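Local structure of colicin-D (Escherichia coli, 5ZNM) at residues K297-A302 and T318-A323; T333-T338 and G344-F349; V356-I359 and F365-G368; W369-D374 and R379-T384. The protein kills Escherichia coli and close relatives by blocking protein synthesis, and this fragment holds its central domain and C-terminal tRNase domain. All coordinates share one frame; numbering follows the deposited sequence.

Contact 1: residues K297-A302 and T318-A323. With SO4 (sulfate ion), chain E; SO4 (sulfate ion), chain C.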
loop_
_atom_site.group_PDB
_atom_site.type_symbol
_atom_site.label_atom_id
_atom_site.label_comp_id
_atom_site.label_asym_id
_atom_site.label_seq_id
_atom_site.Cartn_x
_atom_site.Cartn_y
_atom_site.Cartn_z
ATOM N N LYS A 297 25.744 5.842 -27.450
ATOM C CA LYS A 297 27.144 6.127 -27.109
ATOM C C LYS A 297 28.124 5.308 -27.937
ATOM O O LYS A 297 29.218 5.782 -28.262
ATOM C CB LYS A 297 27.400 5.833 -25.628
ATOM C CG LYS A 297 27.386 7.033 -24.715
ATOM C CD LYS A 297 28.242 6.771 -23.481
ATOM C CE LYS A 297 27.586 5.771 -22.562
ATOM N NZ LYS A 297 28.239 5.675 -21.219
ATOM N N LYS A 298 27.798 4.046 -28.217
ATOM C CA LYS A 298 28.755 3.147 -28.849
ATOM C C LYS A 298 28.457 2.898 -30.326
ATOM O O LYS A 298 29.079 2.020 -30.942
ATOM C CB LYS A 298 28.805 1.825 -28.082
ATOM C CG LYS A 298 29.146 1.984 -26.583
ATOM C CD LYS A 298 30.506 2.677 -26.393
ATOM C CE LYS A 298 30.919 2.786 -24.925
ATOM N NZ LYS A 298 32.282 3.441 -24.777
ATOM N N TYR A 299 27.524 3.651 -30.908
ATOM C CA TYR A 299 27.158 3.448 -32.304
ATOM C C TYR A 299 28.327 3.713 -33.244
ATOM O O TYR A 299 28.315 3.235 -34.385
ATOM C CB TYR A 299 25.967 4.338 -32.664
ATOM C CG TYR A 299 25.422 4.048 -34.039
ATOM C CD1 TYR A 299 24.597 2.958 -34.250
ATOM C CD2 TYR A 299 25.752 4.849 -35.129
ATOM C CE1 TYR A 299 24.104 2.668 -35.504
ATOM C CE2 TYR A 299 25.268 4.565 -36.402
ATOM C CZ TYR A 299 24.440 3.469 -36.574
ATOM O OH TYR A 299 23.933 3.166 -37.810
ATOM N N LYS A 300 29.345 4.443 -32.777
ATOM C CA LYS A 300 30.566 4.641 -33.542
ATOM C C LYS A 300 31.197 3.325 -33.986
ATOM O O LYS A 300 31.933 3.303 -34.977
ATOM C CB LYS A 300 31.568 5.438 -32.692
ATOM C CG LYS A 300 31.932 4.741 -31.388
ATOM C CD LYS A 300 32.944 5.548 -30.542
ATOM C CE LYS A 300 33.118 4.929 -29.142
ATOM N NZ LYS A 300 34.009 5.751 -28.265
ATOM N N HIS A 301 30.938 2.233 -33.275
ATOM C CA HIS A 301 31.468 0.924 -33.631
ATOM C C HIS A 301 30.550 0.112 -34.540
ATOM O O HIS A 301 30.908 -1.022 -34.881
ATOM C CB HIS A 301 31.747 0.102 -32.366
ATOM C CG HIS A 301 32.737 0.737 -31.437
ATOM N ND1 HIS A 301 34.050 0.963 -31.797
ATOM C CD2 HIS A 301 32.609 1.194 -30.168
ATOM C CE1 HIS A 301 34.690 1.527 -30.787
ATOM N NE2 HIS A 301 33.838 1.684 -29.791
ATOM N N ALA A 302 29.397 0.644 -34.950
ATOM C CA ALA A 302 28.425 -0.202 -35.658
ATOM C C ALA A 302 28.953 -0.673 -37.011
ATOM O O ALA A 302 28.538 -1.732 -37.504
ATOM C CB ALA A 302 27.095 0.538 -35.840
ATOM N N THR A 318 18.352 0.156 -33.439
ATOM C CA THR A 318 17.810 -1.200 -33.411
ATOM C C THR A 318 18.654 -2.148 -34.261
ATOM O O THR A 318 18.879 -3.300 -33.870
ATOM C CB THR A 318 16.340 -1.190 -33.857
ATOM O OG1 THR A 318 15.583 -0.347 -32.967
ATOM C CG2 THR A 318 15.741 -2.597 -33.833
ATOM N N LYS A 319 19.155 -1.680 -35.414
ATOM C CA LYS A 319 20.107 -2.487 -36.187
ATOM C C LYS A 319 21.310 -2.889 -35.338
ATOM O O LYS A 319 21.729 -4.055 -35.339
ATOM C CB LYS A 319 20.597 -1.714 -37.420
ATOM C CG LYS A 319 19.646 -1.638 -38.599
ATOM C CD LYS A 319 20.444 -1.134 -39.843
ATOM C CE LYS A 319 19.515 -0.895 -41.032
ATOM N NZ LYS A 319 20.292 -0.386 -42.193
ATOM N N PHE A 320 21.896 -1.914 -34.625
ATOM C CA PHE A 320 23.078 -2.156 -33.793
ATOM C C PHE A 320 22.760 -3.135 -32.667
ATOM O O PHE A 320 23.503 -4.095 -32.429
ATOM C CB PHE A 320 23.558 -0.812 -33.230
ATOM C CG PHE A 320 24.917 -0.839 -32.541
ATOM C CD1 PHE A 320 25.913 -1.700 -32.945
ATOM C CD2 PHE A 320 25.182 0.047 -31.502
ATOM C CE1 PHE A 320 27.167 -1.686 -32.321
ATOM C CE2 PHE A 320 26.419 0.067 -30.861
ATOM C CZ PHE A 320 27.418 -0.805 -31.280
ATOM N N ARG A 321 21.637 -2.918 -31.973
ATOM C CA ARG A 321 21.212 -3.857 -30.935
ATOM C C ARG A 321 21.080 -5.273 -31.498
ATOM O O ARG A 321 21.591 -6.245 -30.918
ATOM C CB ARG A 321 19.885 -3.380 -30.330
ATOM C CG ARG A 321 19.450 -4.040 -29.015
ATOM C CD ARG A 321 18.833 -5.428 -29.189
ATOM N NE ARG A 321 17.744 -5.487 -30.190
ATOM C CZ ARG A 321 16.471 -5.170 -29.949
ATOM N NH1 ARG A 321 15.563 -5.274 -30.921
ATOM N NH2 ARG A 321 16.094 -4.759 -28.735
ATOM N N ASP A 322 20.394 -5.404 -32.638
ATOM C CA ASP A 322 20.200 -6.717 -33.248
ATOM C C ASP A 322 21.535 -7.324 -33.686
ATOM O O ASP A 322 21.763 -8.529 -33.508
ATOM C CB ASP A 322 19.221 -6.609 -34.432
ATOM C CG ASP A 322 17.758 -6.343 -33.988
ATOM O OD1 ASP A 322 17.437 -6.499 -32.788
ATOM O OD2 ASP A 322 16.925 -5.964 -34.835
ATOM N N ALA A 323 22.449 -6.505 -34.219
ATOM C CA ALA A 323 23.752 -7.038 -34.623
ATOM C C ALA A 323 24.521 -7.584 -33.429
ATOM O O ALA A 323 25.149 -8.644 -33.518
ATOM C CB ALA A 323 24.575 -5.967 -35.342
HETATM S S SO4 E . 31.287 4.247 -20.998
HETATM O O1 SO4 E . 30.161 3.359 -21.259
HETATM O O2 SO4 E . 31.846 3.876 -19.698
HETATM O O3 SO4 E . 32.292 4.112 -22.055
HETATM O O4 SO4 E . 30.843 5.640 -20.948
HETATM S S SO4 C . 35.829 8.810 -27.354
HETATM O O1 SO4 C . 35.727 7.545 -26.628
HETATM O O2 SO4 C . 37.054 8.788 -28.134
HETATM O O3 SO4 C . 34.665 8.981 -28.216
HETATM O O4 SO4 C . 35.880 9.943 -26.438
#
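F320 sets its CG anti to the backbone N (chi1 -170°), which carries the ring off helix 314-329 onto the 3-10 segment that begins at Y299. Y299 has nearly the same first torsion, and the two side chains run alongside with reversed headings. They form an offset edge-to-face pair: the tyrosine edge is turned to the phenylalanine face, with centroids 5.8 Å apart and planes at 89°. F320 CB lies at the tyrosine edge, 4.0 Å from Y299 CD1. The A302 methyl stands over a face of F320 in a CH-pi contact, its CB 4.3 Å from the ring centroid. At the far rim, F320 CZ comes within 3.3 Å of K298 O, the oxygen that accepts the backbone bond from H301 N. L295 of helix 292-297 packs on F320 as well, and Y299 OH is hydrogen-bonded to the carbonyl of D309. Lysines of K297-A302 lead away to sulfate: K297 NZ reaches O4 of the chain E ion at 2.6 Å, and K298 NZ reaches O3 of that ion at 2.8 Å. K300 bonds weakly to the second sulfate. These ions, probably from the crystallisation liquor, mark a basic surface beside the apolar anchor that could, by inference, accept tRNA phosphates.

Contact 2: residues T333-T338 and G344-F349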
loop_
_atom_site.group_PDB
_atom_site.type_symbol
_atom_site.label_atom_id
_atom_site.label_comp_id
_atom_site.label_asym_id
_atom_site.label_seq_id
_atom_site.Cartn_x
_atom_site.Cartn_y
_atom_site.Cartn_z
ATOM N N THR A 333 30.593 -17.945 -31.569
ATOM C CA THR A 333 31.048 -16.928 -30.623
ATOM C C THR A 333 31.280 -17.579 -29.271
ATOM O O THR A 333 30.437 -18.343 -28.797
ATOM C CB THR A 333 30.031 -15.797 -30.491
ATOM O OG1 THR A 333 29.956 -15.072 -31.721
ATOM C CG2 THR A 333 30.426 -14.845 -29.361
ATOM N N VAL A 334 32.416 -17.270 -28.647
ATOM C CA VAL A 334 32.839 -17.919 -27.413
ATOM C C VAL A 334 33.235 -16.858 -26.399
ATOM O O VAL A 334 33.671 -15.758 -26.761
ATOM C CB VAL A 334 34.027 -18.876 -27.657
ATOM C CG1 VAL A 334 33.608 -20.030 -28.577
ATOM C CG2 VAL A 334 35.230 -18.091 -28.243
ATOM N N GLU A 335 33.096 -17.201 -25.115
ATOM C CA GLU A 335 33.653 -16.353 -24.070
ATOM C C GLU A 335 35.172 -16.458 -24.112
ATOM O O GLU A 335 35.726 -17.562 -24.134
ATOM C CB GLU A 335 33.140 -16.774 -22.694
ATOM C CG GLU A 335 33.698 -15.897 -21.581
ATOM C CD GLU A 335 33.316 -16.380 -20.199
ATOM O OE1 GLU A 335 32.462 -17.285 -20.102
ATOM O OE2 GLU A 335 33.875 -15.858 -19.211
ATOM N N LYS A 336 35.850 -15.314 -24.125
ATOM C CA LYS A 336 37.305 -15.313 -24.274
ATOM C C LYS A 336 37.829 -14.071 -23.561
ATOM O O LYS A 336 37.805 -12.973 -24.125
ATOM C CB LYS A 336 37.707 -15.338 -25.748
ATOM C CG LYS A 336 39.240 -15.205 -26.012
ATOM C CD LYS A 336 39.505 -15.029 -27.511
ATOM C CE LYS A 336 40.990 -14.732 -27.805
ATOM N NZ LYS A 336 41.907 -15.877 -27.464
ATOM N N GLY A 337 38.260 -14.250 -22.318
ATOM C CA GLY A 337 38.974 -13.214 -21.617
ATOM C C GLY A 337 38.080 -12.180 -20.957
ATOM O O GLY A 337 36.901 -12.408 -20.640
ATOM N N THR A 338 38.666 -11.001 -20.759
ATOM C CA THR A 338 38.040 -9.973 -19.938
ATOM C C THR A 338 38.554 -8.612 -20.374
ATOM O O THR A 338 39.583 -8.500 -21.052
ATOM C CB THR A 338 38.327 -10.197 -18.446
ATOM O OG1 THR A 338 37.569 -9.262 -17.665
ATOM C CG2 THR A 338 39.818 -10.014 -18.160
ATOM N N GLY A 344 35.521 -7.909 -13.686
ATOM C CA GLY A 344 34.507 -8.937 -13.778
ATOM C C GLY A 344 33.719 -8.939 -15.068
ATOM O O GLY A 344 32.761 -9.711 -15.186
ATOM N N SER A 345 34.086 -8.105 -16.035
ATOM C CA SER A 345 33.451 -8.163 -17.338
ATOM C C SER A 345 33.851 -9.443 -18.065
ATOM O O SER A 345 34.887 -10.050 -17.795
ATOM C CB SER A 345 33.834 -6.938 -18.169
ATOM O OG SER A 345 35.228 -6.920 -18.386
ATOM N N LYS A 346 33.000 -9.863 -18.991
ATOM C CA LYS A 346 33.290 -11.000 -19.851
ATOM C C LYS A 346 33.330 -10.509 -21.286
ATOM O O LYS A 346 32.539 -9.636 -21.665
ATOM C CB LYS A 346 32.234 -12.091 -19.698
ATOM C CG LYS A 346 32.172 -12.689 -18.306
ATOM C CD LYS A 346 31.119 -13.782 -18.254
ATOM C CE LYS A 346 30.975 -14.327 -16.843
ATOM N NZ LYS A 346 32.135 -15.175 -16.482
ATOM N N VAL A 347 34.247 -11.062 -22.084
ATOM C CA VAL A 347 34.392 -10.695 -23.494
ATOM C C VAL A 347 33.948 -11.881 -24.341
ATOM O O VAL A 347 34.355 -13.021 -24.080
ATOM C CB VAL A 347 35.838 -10.278 -23.839
ATOM C CG1 VAL A 347 35.949 -9.946 -25.303
ATOM C CG2 VAL A 347 36.299 -9.067 -22.985
ATOM N N TYR A 348 33.130 -11.614 -25.358
ATOM C CA TYR A 348 32.590 -12.643 -26.244
ATOM C C TYR A 348 33.159 -12.416 -27.634
ATOM O O TYR A 348 32.924 -11.366 -28.240
ATOM C CB TYR A 348 31.056 -12.635 -26.247
ATOM C CG TYR A 348 30.550 -13.033 -24.884
ATOM C CD1 TYR A 348 30.498 -14.372 -24.507
ATOM C CD2 TYR A 348 30.183 -12.075 -23.955
ATOM C CE1 TYR A 348 30.075 -14.736 -23.238
ATOM C CE2 TYR A 348 29.753 -12.432 -22.694
ATOM C CZ TYR A 348 29.705 -13.758 -22.343
ATOM O OH TYR A 348 29.281 -14.106 -21.081
ATOM N N PHE A 349 33.942 -13.378 -28.108
ATOM C CA PHE A 349 34.749 -13.239 -29.316
ATOM C C PHE A 349 34.213 -14.148 -30.409
ATOM O O PHE A 349 33.827 -15.292 -30.138
ATOM C CB PHE A 349 36.207 -13.596 -29.010
ATOM C CG PHE A 349 37.105 -13.623 -30.219
ATOM C CD1 PHE A 349 37.407 -12.458 -30.900
ATOM C CD2 PHE A 349 37.658 -14.814 -30.657
ATOM C CE1 PHE A 349 38.283 -12.478 -32.007
ATOM C CE2 PHE A 349 38.519 -14.848 -31.772
ATOM C CZ PHE A 349 38.829 -13.675 -32.438
#
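K336 and F349 run side by side in the same direction, the lysine CD 3.7 Å from F349 CD2, in the more closely packed half of an antiparallel hairpin between strands 334-335 and 346-349. The backbone is firmly joined here. V334 and F349 are a hydrogen-bonded pair, with V334 N to F349 O at 2.9 Å and F349 N to V334 O at 2.7 Å, and K336 N donates to V347 O, also at 2.7 Å. V347, buried, points toward segment T333-T338 and is also packed on by Y381 and L387. The lysine chain serves as an apolar spacer, while its NZ goes on to the carbonyl of L382.

Toward the turn the pairing weakens: V347 N to G337 O is a weak bond of 3.3 Å. Beyond it, T338 OG1 donates to S345 O at 2.8 Å from 36° above the carbonyl plane.

The face of E335, Y348 and K346 is the looser side. E335 CB meets the Y348 ring obliquely, 3.7 Å from CE1; with CG anti to the backbone N (chi1 -180°) and the chain extended beyond it, the carboxylate reaches K346. There OE2 and NZ form a salt bridge at 3.3 Å, weak as a hydrogen bond. Main-chain bonds and apolar contacts therefore probably hold the two strands together, with the exposed charge pair adding little.

Contact 3: residues V356-I359 and F365-G368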
loop_
_atom_site.group_PDB
_atom_site.type_symbol
_atom_site.label_atom_id
_atom_site.label_comp_id
_atom_site.label_asym_id
_atom_site.label_seq_id
_atom_site.Cartn_x
_atom_site.Cartn_y
_atom_site.Cartn_z
ATOM N N VAL A 356 34.607 -8.522 -30.986
ATOM C CA VAL A 356 34.398 -8.743 -29.563
ATOM C C VAL A 356 33.212 -7.910 -29.115
ATOM O O VAL A 356 32.960 -6.825 -29.650
ATOM C CB VAL A 356 35.640 -8.368 -28.723
ATOM C CG1 VAL A 356 36.780 -9.336 -29.003
ATOM C CG2 VAL A 356 36.065 -6.933 -29.054
ATOM N N VAL A 357 32.495 -8.417 -28.110
ATOM C CA VAL A 357 31.465 -7.659 -27.400
ATOM C C VAL A 357 31.747 -7.809 -25.908
ATOM O O VAL A 357 31.987 -8.927 -25.434
ATOM C CB VAL A 357 30.041 -8.141 -27.741
ATOM C CG1 VAL A 357 29.017 -7.569 -26.735
ATOM C CG2 VAL A 357 29.671 -7.763 -29.208
ATOM N N ILE A 358 31.756 -6.682 -25.183
ATOM C CA ILE A 358 32.041 -6.654 -23.746
ATOM C C ILE A 358 30.737 -6.574 -22.966
ATOM O O ILE A 358 29.938 -5.654 -23.173
ATOM C CB ILE A 358 32.939 -5.466 -23.364
ATOM C CG1 ILE A 358 34.203 -5.406 -24.221
ATOM C CG2 ILE A 358 33.265 -5.508 -21.814
ATOM C CD1 ILE A 358 34.864 -4.020 -24.167
ATOM N N ILE A 359 30.568 -7.483 -22.011
ATOM C CA ILE A 359 29.424 -7.502 -21.108
ATOM C C ILE A 359 29.944 -7.267 -19.694
ATOM O O ILE A 359 30.824 -7.996 -19.227
ATOM C CB ILE A 359 28.664 -8.839 -21.184
ATOM C CG1 ILE A 359 28.273 -9.161 -22.628
ATOM C CG2 ILE A 359 27.417 -8.799 -20.299
ATOM C CD1 ILE A 359 27.291 -8.177 -23.221
ATOM N N PHE A 365 25.494 -4.638 -21.616
ATOM C CA PHE A 365 26.370 -4.408 -22.752
ATOM C C PHE A 365 27.197 -3.143 -22.522
ATOM O O PHE A 365 26.656 -2.082 -22.196
ATOM C CB PHE A 365 25.545 -4.291 -24.035
ATOM C CG PHE A 365 26.290 -3.659 -25.180
ATOM C CD1 PHE A 365 27.233 -4.385 -25.899
ATOM C CD2 PHE A 365 26.038 -2.349 -25.548
ATOM C CE1 PHE A 365 27.919 -3.814 -26.950
ATOM C CE2 PHE A 365 26.720 -1.769 -26.619
ATOM C CZ PHE A 365 27.662 -2.507 -27.316
ATOM N N LEU A 366 28.513 -3.251 -22.698
ATOM C CA LEU A 366 29.383 -2.084 -22.588
ATOM C C LEU A 366 29.788 -1.535 -23.951
ATOM O O LEU A 366 29.536 -0.365 -24.253
ATOM C CB LEU A 366 30.627 -2.432 -21.766
ATOM C CG LEU A 366 31.639 -1.278 -21.704
ATOM C CD1 LEU A 366 31.063 -0.068 -20.970
ATOM C CD2 LEU A 366 32.942 -1.745 -21.092
ATOM N N SER A 367 30.419 -2.359 -24.781
ATOM C CA SER A 367 30.934 -1.904 -26.066
ATOM C C SER A 367 31.311 -3.134 -26.885
ATOM O O SER A 367 31.238 -4.269 -26.405
ATOM C CB SER A 367 32.150 -0.979 -25.889
ATOM O OG SER A 367 32.427 -0.321 -27.105
ATOM N N GLY A 368 31.725 -2.889 -28.123
ATOM C CA GLY A 368 32.265 -3.939 -28.966
ATOM C C GLY A 368 32.917 -3.342 -30.192
ATOM O O GLY A 368 32.659 -2.186 -30.552
#
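V357 and F365 meet across a beta hairpin, strands 355-359 and 365-370, which forms one side of the four-stranded antiparallel sheet of the tRNase domain. Their side chains cross at about a right angle: V357 CG1 touches the phenylalanine at its edge, in the ring plane, 3.7 Å from CD1. I358 and L366 instead lie side by side, with I358 CG2 3.8 Å from L366 CD2. I359 CD1 reaches back to F365, 3.9 Å from its CA.

Two straight backbone bonds set this register, I358 N to S367 O and L366 N to I358 O, both 2.8 Å. I359 pairs with F365 while V357 pairs with G368, so the second strand holds one residue more than the first; L366, whose backbone leaves the extended conformation (phi/psi -101°/-58°), makes a beta bulge there. L366 points toward I358, and S367 N lies above one face of the F365 ring, toward its rim.

Farther out, helix 314-329 packs on V357 through I324 and H327 and on F365 through I324; F305, from a loop, also touches V357. On the other side of the strand W369 lies against I358. V357 is bonded through its backbone to Y348, which ties the hairpin into the sheet. At G368 the two strands come very close: its CA, bearing no side chain, sits 3.0 Å from V356 O.

Contact 4: residues W369-D374 and R379-T384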
loop_
_atom_site.group_PDB
_atom_site.type_symbol
_atom_site.label_atom_id
_atom_site.label_comp_id
_atom_site.label_asym_id
_atom_site.label_seq_id
_atom_site.Cartn_x
_atom_site.Cartn_y
_atom_site.Cartn_z
ATOM N N TRP A 369 33.742 -4.156 -30.850
ATOM C CA TRP A 369 34.513 -3.696 -32.001
ATOM C C TRP A 369 35.223 -4.886 -32.629
ATOM O O TRP A 369 35.172 -6.011 -32.117
ATOM C CB TRP A 369 35.521 -2.598 -31.622
ATOM C CG TRP A 369 36.576 -2.969 -30.587
ATOM C CD1 TRP A 369 37.765 -3.618 -30.812
ATOM C CD2 TRP A 369 36.554 -2.652 -29.185
ATOM N NE1 TRP A 369 38.472 -3.733 -29.630
ATOM C CE2 TRP A 369 37.746 -3.155 -28.619
ATOM C CE3 TRP A 369 35.631 -2.007 -28.351
ATOM C CZ2 TRP A 369 38.044 -3.027 -27.257
ATOM C CZ3 TRP A 369 35.933 -1.878 -26.986
ATOM C CH2 TRP A 369 37.126 -2.393 -26.461
ATOM N N LYS A 370 35.866 -4.629 -33.774
ATOM C CA LYS A 370 36.594 -5.665 -34.501
ATOM C C LYS A 370 38.061 -5.678 -34.088
ATOM O O LYS A 370 38.735 -4.645 -34.131
ATOM C CB LYS A 370 36.487 -5.461 -36.018
ATOM C CG LYS A 370 37.039 -6.648 -36.831
ATOM C CD LYS A 370 36.767 -6.520 -38.339
ATOM C CE LYS A 370 35.268 -6.348 -38.649
ATOM N NZ LYS A 370 34.379 -7.472 -38.140
ATOM N N ILE A 371 38.553 -6.861 -33.717
ATOM C CA ILE A 371 39.961 -7.044 -33.376
ATOM C C ILE A 371 40.810 -6.945 -34.641
ATOM O O ILE A 371 40.487 -7.554 -35.673
ATOM C CB ILE A 371 40.183 -8.407 -32.700
ATOM C CG1 ILE A 371 39.405 -8.519 -31.390
ATOM C CG2 ILE A 371 41.685 -8.664 -32.494
ATOM C CD1 ILE A 371 39.781 -7.449 -30.384
ATOM N N ASN A 372 41.913 -6.190 -34.559
ATOM C CA ASN A 372 42.939 -6.170 -35.596
ATOM C C ASN A 372 44.062 -7.120 -35.178
ATOM O O ASN A 372 44.875 -6.768 -34.299
ATOM C CB ASN A 372 43.479 -4.747 -35.802
ATOM C CG ASN A 372 44.580 -4.674 -36.876
ATOM O OD1 ASN A 372 45.002 -5.684 -37.421
ATOM N ND2 ASN A 372 45.023 -3.470 -37.184
ATOM N N PRO A 373 44.164 -8.312 -35.771
ATOM C CA PRO A 373 45.171 -9.285 -35.323
ATOM C C PRO A 373 46.591 -8.886 -35.645
ATOM O O PRO A 373 47.520 -9.506 -35.116
ATOM C CB PRO A 373 44.795 -10.556 -36.094
ATOM C CG PRO A 373 44.168 -10.038 -37.355
ATOM C CD PRO A 373 43.378 -8.820 -36.916
ATOM N N ASP A 374 46.796 -7.887 -36.491
ATOM C CA ASP A 374 48.138 -7.466 -36.848
ATOM C C ASP A 374 48.604 -6.252 -36.061
ATOM O O ASP A 374 49.682 -5.725 -36.349
ATOM C CB ASP A 374 48.207 -7.179 -38.346
ATOM C CG ASP A 374 47.775 -8.368 -39.173
ATOM O OD1 ASP A 374 48.335 -9.460 -38.947
ATOM O OD2 ASP A 374 46.871 -8.214 -40.024
ATOM N N ARG A 379 46.791 -8.436 -31.037
ATOM C CA ARG A 379 47.626 -9.613 -30.829
ATOM C C ARG A 379 47.672 -10.009 -29.356
ATOM O O ARG A 379 47.598 -11.196 -29.015
ATOM C CB ARG A 379 49.034 -9.330 -31.359
ATOM C CG ARG A 379 49.933 -10.535 -31.459
ATOM C CD ARG A 379 51.410 -10.124 -31.506
ATOM N NE ARG A 379 51.713 -9.014 -30.594
ATOM C CZ ARG A 379 52.049 -9.153 -29.312
ATOM N NH1 ARG A 379 52.128 -10.361 -28.762
ATOM N NH2 ARG A 379 52.305 -8.081 -28.574
ATOM N N ILE A 380 47.799 -9.030 -28.471
ATOM C CA ILE A 380 47.793 -9.329 -27.042
ATOM C C ILE A 380 46.462 -9.956 -26.637
ATOM O O ILE A 380 46.429 -10.936 -25.883
ATOM C CB ILE A 380 48.108 -8.058 -26.238
ATOM C CG1 ILE A 380 49.583 -7.681 -26.439
ATOM C CG2 ILE A 380 47.793 -8.249 -24.753
ATOM C CD1 ILE A 380 49.944 -6.357 -25.839
ATOM N N TYR A 381 45.345 -9.423 -27.144
ATOM C CA TYR A 381 44.056 -10.000 -26.772
ATOM C C TYR A 381 43.927 -11.433 -27.278
ATOM O O TYR A 381 43.539 -12.330 -26.526
ATOM C CB TYR A 381 42.890 -9.159 -27.297
ATOM C CG TYR A 381 41.577 -9.903 -27.122
ATOM C CD1 TYR A 381 41.037 -10.103 -25.856
ATOM C CD2 TYR A 381 40.895 -10.436 -28.226
ATOM C CE1 TYR A 381 39.841 -10.810 -25.684
ATOM C CE2 TYR A 381 39.710 -11.138 -28.059
ATOM C CZ TYR A 381 39.193 -11.325 -26.793
ATOM O OH TYR A 381 38.007 -12.031 -26.638
ATOM N N LEU A 382 44.219 -11.663 -28.562
ATOM C CA LEU A 382 44.104 -13.014 -29.107
ATOM C C LEU A 382 44.996 -13.979 -28.350
ATOM O O LEU A 382 44.608 -15.119 -28.083
ATOM C CB LEU A 382 44.450 -13.026 -30.601
ATOM C CG LEU A 382 43.536 -12.169 -31.484
ATOM C CD1 LEU A 382 44.071 -12.017 -32.907
ATOM C CD2 LEU A 382 42.107 -12.736 -31.507
ATOM N N GLU A 383 46.176 -13.520 -27.948
ATOM C CA GLU A 383 47.114 -14.401 -27.282
ATOM C C GLU A 383 46.750 -14.631 -25.815
ATOM O O GLU A 383 46.905 -15.747 -25.312
ATOM C CB GLU A 383 48.524 -13.825 -27.465
ATOM C CG GLU A 383 48.985 -13.922 -28.957
ATOM C CD GLU A 383 50.376 -13.347 -29.257
ATOM O OE1 GLU A 383 50.965 -12.655 -28.394
ATOM O OE2 GLU A 383 50.881 -13.594 -30.378
ATOM N N THR A 384 46.223 -13.617 -25.116
ATOM C CA THR A 384 46.051 -13.719 -23.672
ATOM C C THR A 384 44.622 -13.574 -23.176
ATOM O O THR A 384 44.361 -13.917 -22.016
ATOM C CB THR A 384 46.910 -12.668 -22.931
ATOM O OG1 THR A 384 46.371 -11.357 -23.155
ATOM C CG2 THR A 384 48.370 -12.724 -23.400
#
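The Y381 ring is met obliquely by I371, whose CD1 lies 3.8 Å from the ring atom CD2, the two side chains crossing at about a right angle. L387, V356 and V347 also pack on this ring, and its hydroxyl is hydrogen-bonded to the carbonyl of K336. The other flat group, the R379 guanidinium, has E383 OE2 in its plane at the edge, and NH1 makes a bent, weak bond of 2.6 Å to E383 OE1 as part of a salt bridge one helical turn along.

L382, next to Y381 on the helix, also points toward segment W369-D374. It lies alongside I371 with the reverse heading, I371 CG2 4.1 Å from L382 CG, and its CD1 lies 3.6 Å from P373 CB. With CG1 anti to its carbonyl carbon (chi1 -62°), I371 sends CG1 and CD1 to the tyrosine and leaves CG2 for the leucine. P373 O also approaches the aliphatic part of R379, 4.1 Å from CB.

Some polar bonds are made within each segment. N372 OD1 accepts from D374 N at 3.0 Å, an Asx turn that shapes the chain just before the helix. At the helix end T384 OG1 donates to I380 O at 2.8 Å, and T384 N reaches the same oxygen from the opposite face of its plane. With no hydrogen bond crossing between the segments, the helix is held against the loop that follows strand 365-370 by the apolar contacts of I371 and P373, and the R379-E383 charge pair keeps to the exposed side.

How the contacts relate
The contacts follow one another along the C-terminal tRNase domain, 1 to 4, with no overlap. Contacts 2 and 3 belong to the same four-stranded antiparallel sheet, their centres about 9 Å apart: strands 346-349 and 355-359 are neighbours and share backbone bonds. Contact 1 lies about 11 Å from contact 3 between centres, where K298 and H301 pack on strand 365-370. That strand runs on into contact 4, whose helix 376-384 comes back to the sheet beside contact 2, about 13 Å away between centres. Contacts 1 and 2, about 18 Å apart between centres, do not touch. The sheet thus links the lysine-bearing turn to the C-terminal helix in one compact domain.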